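Local atomic coordinates of cellulose binding domain-containing protein (Clostridium clariflavum, PDB entry 4B96), a protein that probably binds cellulose through this calcium-containing family 3b carbohydrate-binding module, the C-terminal part of a membrane protein from a biomass-sensing system. Residues A[47-61]-A[102-116]. Sequence-based numbering, arbitrary orientation.
Sequences KDDYKNINFAVYFYS and WVFGAITRDDWTEFN. With CA (calcium ion), chain E.
Edge strand 53-60 pairs antiparallel with strand 100-109 in one sheet of the CBM3 beta-sandwich, and beyond them the end of strand 40-47 and strand 115-116 meet at the calcium site. A classic beta bulge interrupts the ladder: Y58 and F59 both face F104, whose carbonyl O accepts from Y58 N at 2.7 Å and from F59 N at 3.3 Å, both from the same face of its plane. Beside the bulge, the Y58 ring runs past G105 to A106, its OH 3.5 Å from A106 CB, while F59 CD2 lies over the F104 ring, the two planes inclined at 44°. Near the other end of the ladder, N54 ND2 gives a nearly straight bond to the anti lone pair of D110 OD1 (2.8 Å), the amide and carboxylate planes almost perpendicular; water 2 joins N54 OD1 to the same oxygen.

R109, extended from CG to NE, makes a salt bridge to D48: OD1 lies near the guanidinium plane, and NH2 meets it on its syn side, 2.8 Å away but tilted out of the carboxylate plane; the NE bond to OD2 is weak. Y50 CB lies against one guanidinium face, toward its rim, and E114 O over the centre of the other, while the in-plane bonds to D48 and T113 OG1 fix its rotation. With CG anti to its backbone N (chi1 -169°), D48 also sets OD1 against the F115 ring edge, 3.4 Å from CD1. Through water 1, a calcium ligand, D48 OD1 is linked to N116 N. The carbonyl oxygens K47 O and N116 O each bind calcium at 2.2 Å, and D119 and D120 complete the protein ligands.

The I53, F55, V57 and Y60 side chains face the opposing sheet, touching strands 69-75 and 83-90, whereas strand 20-29 flanks strand 100-109 on its other edge.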
# COMPACT_ATOMS: atom_id res chain seq x y z
N LYS A 47 -11.62 -12.64 8.87
CA LYS A 47 -11.35 -13.91 9.55
C LYS A 47 -12.71 -14.49 9.93
O LYS A 47 -13.44 -13.88 10.69
CB LYS A 47 -10.54 -13.64 10.81
CG LYS A 47 -10.09 -14.92 11.55
CD LYS A 47 -9.19 -14.53 12.75
CE LYS A 47 -8.54 -15.75 13.44
NZ LYS A 47 -9.56 -16.62 14.03
N ASP A 48 -13.05 -15.68 9.44
CA ASP A 48 -14.34 -16.25 9.79
C ASP A 48 -14.32 -17.72 9.40
O ASP A 48 -13.66 -18.10 8.44
CB ASP A 48 -15.45 -15.52 9.06
CG ASP A 48 -16.81 -15.89 9.59
OD1 ASP A 48 -17.16 -15.42 10.70
OD2 ASP A 48 -17.52 -16.67 8.89
N ASP A 49 -15.01 -18.55 10.13
CA ASP A 49 -14.90 -20.00 9.91
C ASP A 49 -16.20 -20.64 9.37
O ASP A 49 -16.34 -21.87 9.37
CB ASP A 49 -14.45 -20.66 11.21
CG ASP A 49 -13.08 -21.36 11.05
OD1 ASP A 49 -12.62 -21.64 9.90
OD2 ASP A 49 -12.48 -21.68 12.10
N TYR A 50 -17.14 -19.80 8.90
CA TYR A 50 -18.36 -20.32 8.29
C TYR A 50 -18.09 -20.55 6.77
O TYR A 50 -17.79 -19.62 6.05
CB TYR A 50 -19.55 -19.35 8.48
CG TYR A 50 -20.85 -20.04 8.12
CD1 TYR A 50 -21.41 -20.98 8.98
CD2 TYR A 50 -21.49 -19.78 6.92
CE1 TYR A 50 -22.55 -21.66 8.67
CE2 TYR A 50 -22.67 -20.43 6.59
CZ TYR A 50 -23.19 -21.37 7.47
OH TYR A 50 -24.33 -22.04 7.16
N LYS A 51 -18.27 -21.77 6.28
CA LYS A 51 -17.88 -22.11 4.90
C LYS A 51 -18.74 -21.43 3.79
O LYS A 51 -18.20 -20.91 2.80
CB LYS A 51 -17.80 -23.61 4.71
CG LYS A 51 -17.57 -24.10 3.27
CD LYS A 51 -16.18 -23.72 2.70
CE LYS A 51 -14.99 -24.20 3.57
NZ LYS A 51 -13.79 -23.26 3.43
N ASN A 52 -20.05 -21.34 4.01
CA ASN A 52 -21.00 -20.89 2.95
C ASN A 52 -21.36 -19.40 3.08
O ASN A 52 -22.30 -19.02 3.78
CB ASN A 52 -22.25 -21.73 3.06
CG ASN A 52 -23.18 -21.55 1.85
OD1 ASN A 52 -22.87 -20.77 0.92
ND2 ASN A 52 -24.30 -22.28 1.85
N ILE A 53 -20.58 -18.55 2.41
CA ILE A 53 -20.79 -17.12 2.45
C ILE A 53 -21.54 -16.66 1.16
O ILE A 53 -21.22 -17.08 0.06
CB ILE A 53 -19.44 -16.43 2.48
CG1 ILE A 53 -18.67 -16.85 3.74
CG2 ILE A 53 -19.59 -14.88 2.44
CD1 ILE A 53 -19.38 -16.49 5.04
N ASN A 54 -22.57 -15.84 1.31
CA ASN A 54 -23.32 -15.35 0.18
C ASN A 54 -22.87 -13.90 -0.15
O ASN A 54 -22.44 -13.16 0.73
CB ASN A 54 -24.81 -15.44 0.48
CG ASN A 54 -25.29 -16.89 0.58
OD1 ASN A 54 -24.71 -17.77 -0.06
ND2 ASN A 54 -26.29 -17.13 1.38
N PHE A 55 -22.96 -13.53 -1.41
CA PHE A 55 -22.38 -12.27 -1.88
C PHE A 55 -23.52 -11.49 -2.53
O PHE A 55 -24.29 -12.07 -3.31
CB PHE A 55 -21.32 -12.62 -2.93
CG PHE A 55 -20.77 -11.44 -3.67
CD1 PHE A 55 -19.88 -10.61 -3.04
CD2 PHE A 55 -21.10 -11.23 -5.02
CE1 PHE A 55 -19.33 -9.52 -3.71
CE2 PHE A 55 -20.54 -10.16 -5.72
CZ PHE A 55 -19.63 -9.30 -5.04
N ALA A 56 -23.70 -10.23 -2.18
CA ALA A 56 -24.81 -9.44 -2.76
C ALA A 56 -24.22 -8.12 -3.22
O ALA A 56 -23.36 -7.59 -2.54
CB ALA A 56 -25.89 -9.21 -1.74
N VAL A 57 -24.61 -7.66 -4.42
CA VAL A 57 -24.15 -6.39 -4.96
C VAL A 57 -25.34 -5.44 -4.92
O VAL A 57 -26.41 -5.74 -5.49
CB VAL A 57 -23.63 -6.53 -6.43
CG1 VAL A 57 -23.19 -5.18 -6.96
CG2 VAL A 57 -22.44 -7.53 -6.44
N TYR A 58 -25.20 -4.33 -4.20
CA TYR A 58 -26.34 -3.40 -4.09
C TYR A 58 -26.27 -2.24 -5.12
O TYR A 58 -27.27 -1.61 -5.38
CB TYR A 58 -26.37 -2.78 -2.69
CG TYR A 58 -26.56 -3.79 -1.59
CD1 TYR A 58 -27.39 -4.89 -1.80
CD2 TYR A 58 -25.96 -3.62 -0.33
CE1 TYR A 58 -27.61 -5.83 -0.77
CE2 TYR A 58 -26.18 -4.51 0.71
CZ TYR A 58 -26.98 -5.62 0.48
OH TYR A 58 -27.16 -6.54 1.48
N PHE A 59 -25.07 -1.90 -5.57
CA PHE A 59 -24.93 -0.74 -6.45
C PHE A 59 -23.65 -0.91 -7.22
O PHE A 59 -22.60 -1.22 -6.63
CB PHE A 59 -24.90 0.58 -5.63
CG PHE A 59 -24.91 1.80 -6.50
CD1 PHE A 59 -26.07 2.20 -7.15
CD2 PHE A 59 -23.76 2.54 -6.70
CE1 PHE A 59 -26.10 3.31 -7.99
CE2 PHE A 59 -23.77 3.67 -7.56
CZ PHE A 59 -24.94 4.05 -8.20
N TYR A 60 -23.71 -0.69 -8.54
CA TYR A 60 -22.49 -0.71 -9.36
C TYR A 60 -22.66 0.46 -10.36
O TYR A 60 -23.52 0.41 -11.22
CB TYR A 60 -22.36 -2.05 -10.13
CG TYR A 60 -21.18 -2.14 -11.09
CD1 TYR A 60 -19.98 -1.46 -10.81
CD2 TYR A 60 -21.28 -2.88 -12.29
CE1 TYR A 60 -18.88 -1.54 -11.64
CE2 TYR A 60 -20.18 -2.97 -13.15
CZ TYR A 60 -18.99 -2.29 -12.83
OH TYR A 60 -17.90 -2.36 -13.67
N SER A 61 -21.88 1.51 -10.24
CA SER A 61 -22.15 2.68 -11.06
C SER A 61 -21.84 2.48 -12.56
O SER A 61 -22.22 3.30 -13.36
CB SER A 61 -21.38 3.89 -10.52
OG SER A 61 -19.97 3.65 -10.58
N TRP A 102 -18.21 3.12 -8.44
CA TRP A 102 -18.75 2.90 -7.09
C TRP A 102 -19.31 1.50 -7.05
O TRP A 102 -20.10 1.14 -7.91
CB TRP A 102 -19.90 3.92 -6.76
CG TRP A 102 -19.42 5.39 -6.73
CD1 TRP A 102 -18.94 6.09 -7.78
CD2 TRP A 102 -19.34 6.28 -5.60
NE1 TRP A 102 -18.61 7.36 -7.40
CE2 TRP A 102 -18.84 7.51 -6.07
CE3 TRP A 102 -19.67 6.16 -4.23
CZ2 TRP A 102 -18.62 8.64 -5.20
CZ3 TRP A 102 -19.46 7.30 -3.36
CH2 TRP A 102 -18.93 8.51 -3.86
N VAL A 103 -18.91 0.71 -6.05
CA VAL A 103 -19.36 -0.65 -5.97
C VAL A 103 -19.76 -1.00 -4.54
O VAL A 103 -18.88 -1.05 -3.67
CB VAL A 103 -18.27 -1.66 -6.46
CG1 VAL A 103 -18.94 -2.99 -6.83
CG2 VAL A 103 -17.48 -1.10 -7.68
N PHE A 104 -21.07 -1.14 -4.27
CA PHE A 104 -21.53 -1.38 -2.89
C PHE A 104 -22.13 -2.78 -2.78
O PHE A 104 -22.78 -3.25 -3.70
CB PHE A 104 -22.68 -0.45 -2.45
CG PHE A 104 -22.36 1.01 -2.57
CD1 PHE A 104 -21.10 1.44 -2.91
CD2 PHE A 104 -23.34 1.95 -2.34
CE1 PHE A 104 -20.82 2.82 -3.02
CE2 PHE A 104 -23.05 3.31 -2.47
CZ PHE A 104 -21.80 3.72 -2.83
N GLY A 105 -21.92 -3.43 -1.65
CA GLY A 105 -22.59 -4.71 -1.44
C GLY A 105 -22.17 -5.31 -0.13
O GLY A 105 -21.50 -4.67 0.68
N ALA A 106 -22.59 -6.56 0.08
CA ALA A 106 -22.41 -7.21 1.35
C ALA A 106 -21.97 -8.66 1.15
O ALA A 106 -22.18 -9.26 0.06
CB ALA A 106 -23.77 -7.16 2.13
N ILE A 107 -21.40 -9.24 2.20
CA ILE A 107 -21.43 -10.71 2.32
C ILE A 107 -22.14 -11.10 3.64
O ILE A 107 -22.11 -10.34 4.62
CB ILE A 107 -20.00 -11.32 2.35
CG1 ILE A 107 -19.14 -10.65 3.43
CG2 ILE A 107 -19.38 -11.24 0.95
CD1 ILE A 107 -17.74 -11.32 3.62
N THR A 108 -22.78 -12.26 3.65
CA THR A 108 -23.56 -12.73 4.80
C THR A 108 -23.26 -14.21 4.89
O THR A 108 -22.88 -14.82 3.89
CB THR A 108 -25.09 -12.51 4.53
OG1 THR A 108 -25.43 -13.09 3.24
CG2 THR A 108 -25.43 -11.01 4.49
N ARG A 109 -23.42 -14.80 6.07
CA ARG A 109 -23.38 -16.25 6.20
C ARG A 109 -24.72 -16.77 5.69
O ARG A 109 -25.79 -16.18 5.98
CB ARG A 109 -23.22 -16.67 7.67
CG ARG A 109 -21.90 -16.22 8.27
CD ARG A 109 -21.91 -16.72 9.71
NE ARG A 109 -20.58 -16.58 10.30
CZ ARG A 109 -20.29 -17.09 11.51
NH1 ARG A 109 -21.24 -17.70 12.23
NH2 ARG A 109 -19.03 -16.98 12.00
N ASP A 110 -24.68 -17.88 4.98
CA ASP A 110 -25.89 -18.47 4.45
C ASP A 110 -26.88 -18.82 5.56
O ASP A 110 -28.09 -18.86 5.32
CB ASP A 110 -25.57 -19.75 3.69
CG ASP A 110 -26.78 -20.30 2.96
OD1 ASP A 110 -27.28 -19.67 2.00
OD2 ASP A 110 -27.22 -21.38 3.34
N ASP A 111 -26.40 -19.09 6.77
CA ASP A 111 -27.39 -19.30 7.84
C ASP A 111 -27.80 -18.03 8.60
O ASP A 111 -28.51 -18.13 9.59
CB ASP A 111 -26.92 -20.36 8.83
CG ASP A 111 -25.71 -19.89 9.67
OD1 ASP A 111 -25.15 -18.78 9.44
OD2 ASP A 111 -25.36 -20.65 10.59
N TRP A 112 -27.33 -16.86 8.17
CA TRP A 112 -27.72 -15.60 8.79
C TRP A 112 -27.25 -15.45 10.24
O TRP A 112 -27.72 -14.58 10.96
CB TRP A 112 -29.24 -15.42 8.71
CG TRP A 112 -29.70 -15.22 7.33
CD1 TRP A 112 -30.31 -16.14 6.49
CD2 TRP A 112 -29.54 -14.02 6.57
NE1 TRP A 112 -30.55 -15.56 5.25
CE2 TRP A 112 -30.09 -14.27 5.28
CE3 TRP A 112 -28.99 -12.76 6.86
CZ2 TRP A 112 -30.12 -13.29 4.28
CZ3 TRP A 112 -29.02 -11.79 5.87
CH2 TRP A 112 -29.59 -12.06 4.59
N THR A 113 -26.28 -16.24 10.66
CA THR A 113 -25.66 -16.00 11.96
C THR A 113 -24.62 -14.86 11.81
O THR A 113 -24.23 -14.51 10.70
CB THR A 113 -25.09 -17.29 12.59
OG1 THR A 113 -24.07 -17.86 11.76
CG2 THR A 113 -26.25 -18.29 12.85
N GLU A 114 -24.23 -14.26 12.93
CA GLU A 114 -23.42 -13.03 12.93
C GLU A 114 -21.93 -13.27 12.75
O GLU A 114 -21.37 -14.24 13.30
CB GLU A 114 -23.61 -12.28 14.26
CG GLU A 114 -24.95 -11.51 14.35
CD GLU A 114 -25.12 -10.77 15.70
OE1 GLU A 114 -24.57 -11.24 16.73
OE2 GLU A 114 -25.80 -9.73 15.70
N PHE A 115 -21.30 -12.37 12.01
CA PHE A 115 -19.84 -12.27 12.02
C PHE A 115 -19.36 -11.52 13.28
O PHE A 115 -20.12 -10.74 13.86
CB PHE A 115 -19.35 -11.43 10.83
CG PHE A 115 -19.67 -12.01 9.51
CD1 PHE A 115 -18.93 -13.09 9.01
CD2 PHE A 115 -20.66 -11.44 8.71
CE1 PHE A 115 -19.20 -13.62 7.72
CE2 PHE A 115 -20.95 -11.97 7.43
CZ PHE A 115 -20.22 -13.07 6.92
N ASN A 116 -18.09 -11.74 13.64
CA ASN A 116 -17.38 -10.89 14.58
C ASN A 116 -16.33 -10.17 13.76
O ASN A 116 -15.35 -10.79 13.29
CB ASN A 116 -16.71 -11.76 15.66
CG ASN A 116 -15.75 -10.95 16.57
OD1 ASN A 116 -15.76 -9.71 16.56
ND2 ASN A 116 -14.91 -11.64 17.33
CA CA E . -14.24 -12.21 11.96
O HOH W 1 -16.30 -13.57 12.25
O HOH W 2 -26.11 -20.54 -0.40
O HOH W 3 -27.33 -15.10 3.37
O HOH W 4 -15.69 -11.67 10.16
O HOH W 5 -13.67 -14.01 13.74